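Long-range contacts in mandelate racemase/muconate lactonizing protein (Thermobispora bispora, PDB 3VC5), which probably catalyses the magnesium-dependent dehydration of D-glucarate to 5-dehydro-4-deoxy-D-glucarate, as a barrel enzyme of the enolase superfamily: residues P39-A44 / G212-P217; P240-T245 / T436-W441; E247-V252 / A274-E279. One frame throughout, in Å; residues are numbered along the deposited sequence.

Contact 1: residues P39-A44 / G212-P217; sequences PLLNAA and GGVFPP. With PO4 (phosphate ion), chain B.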
loop_
_atom_site.group_PDB
_atom_site.type_symbol
_atom_site.label_atom_id
_atom_site.label_comp_id
_atom_site.label_asym_id
_atom_site.label_seq_id
_atom_site.Cartn_x
_atom_site.Cartn_y
_atom_site.Cartn_z
ATOM N N PRO A 39 -31.285 21.122 4.535
ATOM C CA PRO A 39 -30.661 21.867 5.646
ATOM C C PRO A 39 -30.206 20.900 6.759
ATOM O O PRO A 39 -30.750 20.876 7.876
ATOM C CB PRO A 39 -31.787 22.811 6.115
ATOM C CG PRO A 39 -33.046 22.059 5.782
ATOM C CD PRO A 39 -32.738 21.370 4.453
ATOM N N LEU A 40 -29.191 20.111 6.425
ATOM C CA LEU A 40 -28.614 19.136 7.326
ATOM C C LEU A 40 -27.727 19.855 8.360
ATOM O O LEU A 40 -26.822 20.617 8.009
ATOM C CB LEU A 40 -27.801 18.127 6.514
ATOM C CG LEU A 40 -28.528 17.469 5.346
ATOM C CD1 LEU A 40 -27.594 16.464 4.598
ATOM C CD2 LEU A 40 -29.819 16.799 5.769
ATOM N N LEU A 41 -28.033 19.651 9.641
ATOM C CA LEU A 41 -27.331 20.329 10.718
ATOM C C LEU A 41 -26.078 19.553 11.121
ATOM O O LEU A 41 -26.033 18.326 11.054
ATOM C CB LEU A 41 -28.278 20.465 11.924
ATOM C CG LEU A 41 -29.511 21.337 11.663
ATOM C CD1 LEU A 41 -30.583 21.059 12.696
ATOM C CD2 LEU A 41 -29.104 22.799 11.761
ATOM N N ASN A 42 -25.052 20.268 11.565
ATOM C CA ASN A 42 -23.851 19.594 12.023
ATOM C C ASN A 42 -23.132 20.530 13.013
ATOM O O ASN A 42 -23.641 21.618 13.333
ATOM C CB ASN A 42 -22.961 19.189 10.819
ATOM C CG ASN A 42 -22.479 20.387 10.032
ATOM O OD1 ASN A 42 -22.442 21.513 10.555
ATOM N ND2 ASN A 42 -22.103 20.163 8.774
ATOM N N ALA A 43 -21.974 20.114 13.521
ATOM C CA ALA A 43 -21.242 20.940 14.475
ATOM C C ALA A 43 -20.866 22.327 13.931
ATOM O O ALA A 43 -20.683 23.276 14.703
ATOM C CB ALA A 43 -19.983 20.216 14.945
ATOM N N ALA A 44 -20.673 22.423 12.615
ATOM C CA ALA A 44 -20.250 23.670 11.968
ATOM C C ALA A 44 -21.397 24.598 11.539
ATOM O O ALA A 44 -21.159 25.662 10.992
ATOM C CB ALA A 44 -19.327 23.353 10.756
ATOM N N GLY A 212 -24.072 14.176 14.962
ATOM C CA GLY A 212 -24.354 14.918 16.203
ATOM C C GLY A 212 -23.611 16.256 16.299
ATOM O O GLY A 212 -23.246 16.864 15.266
ATOM N N GLY A 213 -23.385 16.721 17.530
ATOM C CA GLY A 213 -22.761 18.019 17.785
ATOM C C GLY A 213 -23.725 19.165 17.508
ATOM O O GLY A 213 -23.319 20.310 17.299
ATOM N N VAL A 214 -25.016 18.848 17.486
ATOM C CA VAL A 214 -26.049 19.808 17.152
ATOM C C VAL A 214 -26.864 20.164 18.391
ATOM O O VAL A 214 -27.077 21.347 18.685
ATOM C CB VAL A 214 -26.973 19.206 16.071
ATOM C CG1 VAL A 214 -28.176 20.119 15.790
ATOM C CG2 VAL A 214 -26.176 18.917 14.798
ATOM N N PHE A 215 -27.310 19.134 19.111
ATOM C CA PHE A 215 -28.080 19.319 20.347
ATOM C C PHE A 215 -27.241 18.912 21.538
ATOM O O PHE A 215 -26.222 18.244 21.375
ATOM C CB PHE A 215 -29.350 18.479 20.289
ATOM C CG PHE A 215 -30.400 19.044 19.376
ATOM C CD1 PHE A 215 -30.616 18.500 18.113
ATOM C CD2 PHE A 215 -31.171 20.127 19.782
ATOM C CE1 PHE A 215 -31.582 19.023 17.275
ATOM C CE2 PHE A 215 -32.145 20.660 18.954
ATOM C CZ PHE A 215 -32.351 20.110 17.687
ATOM N N PRO A 216 -27.668 19.290 22.749
ATOM C CA PRO A 216 -26.897 18.836 23.902
ATOM C C PRO A 216 -26.682 17.325 23.852
ATOM O O PRO A 216 -27.554 16.584 23.388
ATOM C CB PRO A 216 -27.782 19.221 25.090
ATOM C CG PRO A 216 -28.520 20.459 24.595
ATOM C CD PRO A 216 -28.767 20.203 23.118
ATOM N N PRO A 217 -25.518 16.860 24.316
ATOM C CA PRO A 217 -25.209 15.437 24.136
ATOM C C PRO A 217 -26.304 14.506 24.700
ATOM O O PRO A 217 -26.564 13.446 24.124
ATOM C CB PRO A 217 -23.894 15.242 24.912
ATOM C CG PRO A 217 -23.433 16.603 25.332
ATOM C CD PRO A 217 -24.405 17.645 24.878
HETATM P P PO4 B . -20.862 16.817 6.580
HETATM O O1 PO4 B . -21.681 17.711 7.429
HETATM O O2 PO4 B . -21.757 16.446 5.417
HETATM O O3 PO4 B . -19.664 17.504 6.072
HETATM O O4 PO4 B . -20.486 15.668 7.367
HETATM O O HOH W 1 -24.131 22.649 15.935
HETATM O O HOH W 2 -21.444 17.381 13.349
#
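The lid-to-barrel junction of the enolase superfamily is built here by Leu41, Asn42 and Ala43, in the capping-domain loop between strands 25-36 and 50-60, and by Gly212-Val214, which follow barrel strand 208-211 directly after Lys211, the predicted proton acceptor. Val214 is the apolar link. Its two methyls rest side by side against the lid strand: both touch Leu41 CB, CG1 at 3.9 Å, and CG2 also lies against the backbone, 3.7 Å from Asn42 N. The Leu41 and Val214 side chains cross at about a right angle. Beyond this patch the backbones are joined largely through water. One water accepts from Ala43 N (2.8 Å) and donates to Gly212 O (2.7 Å); a second sits 2.8 Å from both Asn42 O and Gly213 O. Gly213 O also receives a CA-H contact from Ala43 CA, at 3.6 Å. Gly213, at positive phi (74°), lies close against Ala43, where there is little room for a side chain. The carboxylate of Glu220 accepts the backbone N-H groups of Gly213, Val214 and Phe215, which probably steadies this loop. Asn42 directs its side chain from the lid strand into the pocket. With CG lodged between its backbone N and carbonyl carbon (chi1 62°), the amide reaches the phosphate, ND2 donating to O1 at 2.8 Å and 160°; ND2 also bonds Asp423, and OD1 takes a weak bond from Ala44 N. Lys211, His47, His367 and Arg421 hold the same ion. Although the phosphate probably came from the crystallisation liquor, this setting is consistent with a pocket for an anionic substrate, completed by a neutral N-H from the lid.

Contact 2: residues P240-T245 / T436-W441; sequences PNAAWT and TRRGFW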
loop_
_atom_site.group_PDB
_atom_site.type_symbol
_atom_site.label_atom_id
_atom_site.label_comp_id
_atom_site.label_asym_id
_atom_site.label_seq_id
_atom_site.Cartn_x
_atom_site.Cartn_y
_atom_site.Cartn_z
ATOM N N PRO A 240 -20.176 13.461 16.605
ATOM C CA PRO A 240 -20.302 14.868 16.987
ATOM C C PRO A 240 -19.285 15.846 16.345
ATOM O O PRO A 240 -19.309 17.033 16.669
ATOM C CB PRO A 240 -20.125 14.846 18.520
ATOM C CG PRO A 240 -20.117 13.417 18.918
ATOM C CD PRO A 240 -19.705 12.627 17.727
ATOM N N ASN A 241 -18.421 15.368 15.443
ATOM C CA ASN A 241 -17.419 16.227 14.805
ATOM C C ASN A 241 -16.669 17.127 15.803
ATOM O O ASN A 241 -16.514 18.334 15.572
ATOM C CB ASN A 241 -18.016 17.066 13.666
ATOM C CG ASN A 241 -18.292 16.253 12.427
ATOM O OD1 ASN A 241 -19.462 16.026 12.071
ATOM N ND2 ASN A 241 -17.223 15.812 11.735
ATOM N N ALA A 242 -16.234 16.516 16.901
ATOM C CA ALA A 242 -15.352 17.154 17.890
ATOM C C ALA A 242 -16.047 18.236 18.731
ATOM O O ALA A 242 -15.389 19.127 19.283
ATOM C CB ALA A 242 -14.095 17.707 17.215
ATOM N N ALA A 243 -17.373 18.176 18.801
ATOM C CA ALA A 243 -18.153 19.167 19.560
ATOM C C ALA A 243 -18.050 19.034 21.085
ATOM O O ALA A 243 -18.550 19.900 21.792
ATOM C CB ALA A 243 -19.632 19.133 19.132
ATOM N N TRP A 244 -17.418 17.974 21.593
ATOM C CA TRP A 244 -17.463 17.711 23.043
ATOM C C TRP A 244 -16.096 17.853 23.702
ATOM O O TRP A 244 -15.059 17.639 23.050
ATOM C CB TRP A 244 -17.997 16.311 23.365
ATOM C CG TRP A 244 -19.355 16.003 22.782
ATOM C CD1 TRP A 244 -20.307 16.902 22.376
ATOM C CD2 TRP A 244 -19.911 14.699 22.559
ATOM N NE1 TRP A 244 -21.417 16.228 21.885
ATOM C CE2 TRP A 244 -21.206 14.879 22.010
ATOM C CE3 TRP A 244 -19.447 13.400 22.777
ATOM C CZ2 TRP A 244 -22.038 13.796 21.682
ATOM C CZ3 TRP A 244 -20.279 12.325 22.442
ATOM C CH2 TRP A 244 -21.556 12.536 21.904
ATOM N N THR A 245 -16.109 18.160 24.999
ATOM C CA THR A 245 -14.913 18.112 25.816
ATOM C C THR A 245 -14.553 16.658 26.079
ATOM O O THR A 245 -15.352 15.741 25.836
ATOM C CB THR A 245 -15.152 18.784 27.179
ATOM O OG1 THR A 245 -16.154 18.054 27.893
ATOM C CG2 THR A 245 -15.602 20.220 26.999
ATOM N N THR A 436 -18.946 27.509 15.255
ATOM C CA THR A 436 -18.702 26.075 15.138
ATOM C C THR A 436 -18.454 25.476 16.515
ATOM O O THR A 436 -17.642 25.998 17.301
ATOM C CB THR A 436 -17.535 25.793 14.172
ATOM O OG1 THR A 436 -17.913 26.229 12.856
ATOM C CG2 THR A 436 -17.165 24.286 14.150
ATOM N N ARG A 437 -19.152 24.389 16.822
ATOM C CA ARG A 437 -18.997 23.742 18.130
ATOM C C ARG A 437 -17.736 22.891 18.141
ATOM O O ARG A 437 -17.618 21.953 17.375
ATOM C CB ARG A 437 -20.205 22.854 18.428
ATOM C CG ARG A 437 -21.550 23.493 18.157
ATOM C CD ARG A 437 -21.659 24.823 18.803
ATOM N NE ARG A 437 -23.054 25.220 18.969
ATOM C CZ ARG A 437 -23.442 26.438 19.323
ATOM N NH1 ARG A 437 -22.532 27.380 19.557
ATOM N NH2 ARG A 437 -24.739 26.710 19.441
ATOM N N ARG A 438 -16.792 23.219 19.015
ATOM C CA ARG A 438 -15.530 22.499 19.094
ATOM C C ARG A 438 -15.177 22.462 20.588
ATOM O O ARG A 438 -14.833 23.491 21.184
ATOM C CB ARG A 438 -14.482 23.263 18.279
ATOM C CG ARG A 438 -13.213 22.515 17.928
ATOM C CD ARG A 438 -13.451 21.321 17.009
ATOM N NE ARG A 438 -14.105 21.631 15.730
ATOM C CZ ARG A 438 -13.469 21.813 14.573
ATOM N NH1 ARG A 438 -12.147 21.741 14.533
ATOM N NH2 ARG A 438 -14.153 22.074 13.455
ATOM N N GLY A 439 -15.300 21.298 21.216
ATOM C CA GLY A 439 -15.066 21.220 22.657
ATOM C C GLY A 439 -16.051 22.102 23.418
ATOM O O GLY A 439 -15.689 22.756 24.412
ATOM N N PHE A 440 -17.296 22.120 22.946
ATOM C CA PHE A 440 -18.320 23.062 23.398
ATOM C C PHE A 440 -19.184 22.509 24.541
ATOM O O PHE A 440 -19.409 23.200 25.520
ATOM C CB PHE A 440 -19.207 23.482 22.202
ATOM C CG PHE A 440 -20.313 24.456 22.549
ATOM C CD1 PHE A 440 -20.043 25.809 22.703
ATOM C CD2 PHE A 440 -21.630 24.017 22.681
ATOM C CE1 PHE A 440 -21.062 26.718 23.027
ATOM C CE2 PHE A 440 -22.666 24.912 22.993
ATOM C CZ PHE A 440 -22.379 26.268 23.169
ATOM N N TRP A 441 -19.681 21.278 24.402
ATOM C CA TRP A 441 -20.450 20.624 25.474
ATOM C C TRP A 441 -19.589 19.690 26.279
ATOM O O TRP A 441 -18.683 19.038 25.746
ATOM C CB TRP A 441 -21.611 19.788 24.934
ATOM C CG TRP A 441 -22.763 20.578 24.403
ATOM C CD1 TRP A 441 -23.758 21.242 25.115
ATOM C CD2 TRP A 441 -23.046 20.782 23.034
ATOM N NE1 TRP A 441 -24.638 21.840 24.234
ATOM C CE2 TRP A 441 -24.216 21.568 22.951
ATOM C CE3 TRP A 441 -22.417 20.368 21.851
ATOM C CZ2 TRP A 441 -24.771 21.938 21.727
ATOM C CZ3 TRP A 441 -22.960 20.738 20.650
ATOM C CH2 TRP A 441 -24.128 21.521 20.590
ATOM O OXT TRP A 441 -19.838 19.542 27.484
HETATM O O HOH W 3 -16.426 20.968 15.062
#
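Ala243 O meets the C-terminal tail through two donors, Phe440 N at 2.8 Å, well above the carbonyl plane, and Trp441 N at 3.2 Å, within it. One residue earlier, Ala242 O accepts from Gly439 N (2.9 Å, 156°); two residues later, Thr245 N donates to Trp441 O (2.8 Å), half of the terminal carboxylate. With CG of Trp441 anti to its carbonyl carbon (chi1 -72°), the indole presents its edge to Ala243 CB, in the ring plane and 4.0 Å from CZ3, while Trp441 CB meets Trp244 CD1 and Phe440 CD2 rests over the centre of one indole face. A water donates to Asn241 O (2.7 Å) and Arg437 O (2.8 Å) and accepts from Arg438 NE, bridging the two backbones. The type I' turn Pro240-Ala243, closed by Ala243 N to Pro240 O, probably helps place the carbonyls of Asn241 and Ala242. Further out, Asn241 OD1 bonds Lys211 NZ, placing the same turn beside the active site. Thr245 caps helix 246-255 through OG1 to Thr248 N, and Trp441 OXT bonds Thr248 OG1. A terminal carboxylate sited at a helix N terminus is likely to be steadied in its charged form by the helix dipole and these donors.

Contact 3: residues E247-V252 / A274-E279; sequences ETSIRV and ARVAAE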
loop_
_atom_site.group_PDB
_atom_site.type_symbol
_atom_site.label_atom_id
_atom_site.label_comp_id
_atom_site.label_asym_id
_atom_site.label_seq_id
_atom_site.Cartn_x
_atom_site.Cartn_y
_atom_site.Cartn_z
ATOM N N GLU A 247 -14.153 15.286 29.078
ATOM C CA GLU A 247 -15.007 14.872 30.180
ATOM C C GLU A 247 -16.378 14.443 29.686
ATOM O O GLU A 247 -16.832 13.401 30.011
ATOM C CB GLU A 247 -15.114 16.003 31.215
ATOM C CG GLU A 247 -15.439 15.525 32.644
ATOM C CD GLU A 247 -15.923 16.620 33.644
ATOM O OE1 GLU A 247 -16.845 16.342 34.425
ATOM O OE2 GLU A 247 -15.383 17.735 33.670
ATOM N N THR A 248 -17.003 15.264 28.867
ATOM C CA THR A 248 -18.318 14.938 28.310
ATOM C C THR A 248 -18.283 13.694 27.443
ATOM O O THR A 248 -19.203 12.857 27.494
ATOM C CB THR A 248 -18.878 16.156 27.554
ATOM O OG1 THR A 248 -19.169 17.177 28.518
ATOM C CG2 THR A 248 -20.136 15.815 26.774
ATOM N N SER A 249 -17.241 13.589 26.621
ATOM C CA SER A 249 -17.108 12.437 25.749
ATOM C C SER A 249 -17.071 11.141 26.534
ATOM O O SER A 249 -17.651 10.137 26.111
ATOM C CB SER A 249 -15.844 12.526 24.890
ATOM O OG SER A 249 -15.892 13.692 24.092
ATOM N N ILE A 250 -16.338 11.143 27.645
ATOM C CA ILE A 250 -16.200 9.939 28.440
ATOM C C ILE A 250 -17.553 9.577 29.068
ATOM O O ILE A 250 -17.943 8.399 29.118
ATOM C CB ILE A 250 -15.090 10.085 29.501
ATOM C CG1 ILE A 250 -13.718 10.116 28.798
ATOM C CG2 ILE A 250 -15.167 8.936 30.486
ATOM C CD1 ILE A 250 -12.583 10.568 29.703
ATOM N N ARG A 251 -18.280 10.593 29.523
ATOM C CA ARG A 251 -19.558 10.359 30.183
ATOM C C ARG A 251 -20.522 9.768 29.156
ATOM O O ARG A 251 -21.223 8.800 29.444
ATOM C CB ARG A 251 -20.096 11.671 30.764
ATOM C CG ARG A 251 -21.382 11.548 31.569
ATOM C CD ARG A 251 -21.748 12.872 32.222
ATOM N NE ARG A 251 -22.119 13.879 31.228
ATOM C CZ ARG A 251 -21.416 14.981 30.970
ATOM N NH1 ARG A 251 -20.294 15.237 31.639
ATOM N NH2 ARG A 251 -21.840 15.837 30.049
ATOM N N VAL A 252 -20.527 10.314 27.938
ATOM C CA VAL A 252 -21.437 9.798 26.907
ATOM C C VAL A 252 -21.060 8.391 26.436
ATOM O O VAL A 252 -21.935 7.518 26.307
ATOM C CB VAL A 252 -21.553 10.753 25.705
ATOM C CG1 VAL A 252 -22.333 10.090 24.546
ATOM C CG2 VAL A 252 -22.235 12.048 26.142
ATOM N N ALA A 274 -7.241 10.433 22.348
ATOM C CA ALA A 274 -6.540 9.314 23.004
ATOM C C ALA A 274 -7.003 9.172 24.465
ATOM O O ALA A 274 -7.178 8.069 24.955
ATOM C CB ALA A 274 -5.050 9.504 22.938
ATOM N N ARG A 275 -7.196 10.284 25.141
ATOM C CA ARG A 275 -7.670 10.266 26.516
ATOM C C ARG A 275 -9.063 9.736 26.630
ATOM O O ARG A 275 -9.345 8.996 27.525
ATOM C CB ARG A 275 -7.599 11.629 27.137
ATOM C CG ARG A 275 -6.219 12.139 27.206
ATOM C CD ARG A 275 -6.063 13.154 28.230
ATOM N NE ARG A 275 -6.554 14.462 27.920
ATOM C CZ ARG A 275 -7.332 15.162 28.735
ATOM N NH1 ARG A 275 -7.722 16.356 28.422
ATOM N NH2 ARG A 275 -7.738 14.668 29.875
ATOM N N VAL A 276 -9.933 10.118 25.708
ATOM C CA VAL A 276 -11.292 9.550 25.683
ATOM C C VAL A 276 -11.252 8.050 25.387
ATOM O O VAL A 276 -11.926 7.244 26.063
ATOM C CB VAL A 276 -12.193 10.301 24.661
ATOM C CG1 VAL A 276 -13.559 9.598 24.475
ATOM C CG2 VAL A 276 -12.377 11.763 25.089
ATOM N N ALA A 277 -10.455 7.657 24.392
ATOM C CA ALA A 277 -10.470 6.269 23.938
ATOM C C ALA A 277 -10.110 5.299 25.058
ATOM O O ALA A 277 -10.622 4.179 25.128
ATOM C CB ALA A 277 -9.538 6.076 22.756
ATOM N N ALA A 278 -9.209 5.735 25.929
ATOM C CA ALA A 278 -8.728 4.919 27.034
ATOM C C ALA A 278 -9.800 4.711 28.101
ATOM O O ALA A 278 -9.670 3.822 28.963
ATOM C CB ALA A 278 -7.479 5.570 27.650
ATOM N N GLU A 279 -10.857 5.522 28.060
ATOM C CA GLU A 279 -11.854 5.527 29.168
ATOM C C GLU A 279 -13.299 5.207 28.734
ATOM O O GLU A 279 -14.239 5.274 29.550
ATOM C CB GLU A 279 -11.824 6.867 29.893
ATOM C CG GLU A 279 -10.494 7.137 30.591
ATOM C CD GLU A 279 -10.246 6.183 31.744
ATOM O OE1 GLU A 279 -11.177 5.426 32.113
ATOM O OE2 GLU A 279 -9.119 6.184 32.286
#
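Ser249 and Val276 form the tight half of this contact between helices 246-255 and 270-277, consecutive members of the outer helical layer of the barrel on either side of strand 262-264 in the sequence. Both methyls of Val276 bear on one carbon, Ser249 CB lying 3.6 Å from CG2 and 3.7 Å from CG1. The small serine is consistent with the close approach of the helices, 5.6 Å between the CA atoms of Ile250 and Val276. The Ser249 hydroxyl is bonded back to the carbonyl of the N-cap residue, Thr245 O, and Val276 packs inward on Leu284. The outer half is looser and more exposed. There Ile250 reaches across with its CG1-CD1 arm extended (chi2 167°), CG1 4.0 Å from Val276 CA and CD1 3.8 Å from Glu279 CB, while CG2 lies 3.9 Å from Glu279 O. Of its side chain, Glu279 offers mainly CB and CG: a bend at chi2 (-67°) carries the carboxylate away to a salt bridge with Arg254. Replacing Ile250 by an alanine would probably open a gap beside Val276 CA and leave the Glu279 methylenes without their apolar cover. The chemistry is thus divided within one residue, Glu279 lending carbon to the contact with Ile250 and charge to Arg254, while the direct contact between the segments rests on van der Waals packing.

Followed from the N terminus, the chain first supplies residues 39-44 from the capping domain; contact 1 then closes a loop of 167 residues, holding most of the N-terminal part of that domain and the start of the barrel, when 212-217 arrives. Contact 2 opens afterwards at 240-245 and waits for the last six residues, so its loop takes in most of the remaining barrel. Contact 3, 247-252 with 274-279, is nested inside it and joins successive barrel helices. Contacts 1 and 2 are thus in series, yet they meet: Ala43 O probably bonds Arg437 N, and Trp441 packs on Gly213 and Pro217. Pro217 also touches Thr248 and Val252, carrying the cluster from lid through tail to outer helices.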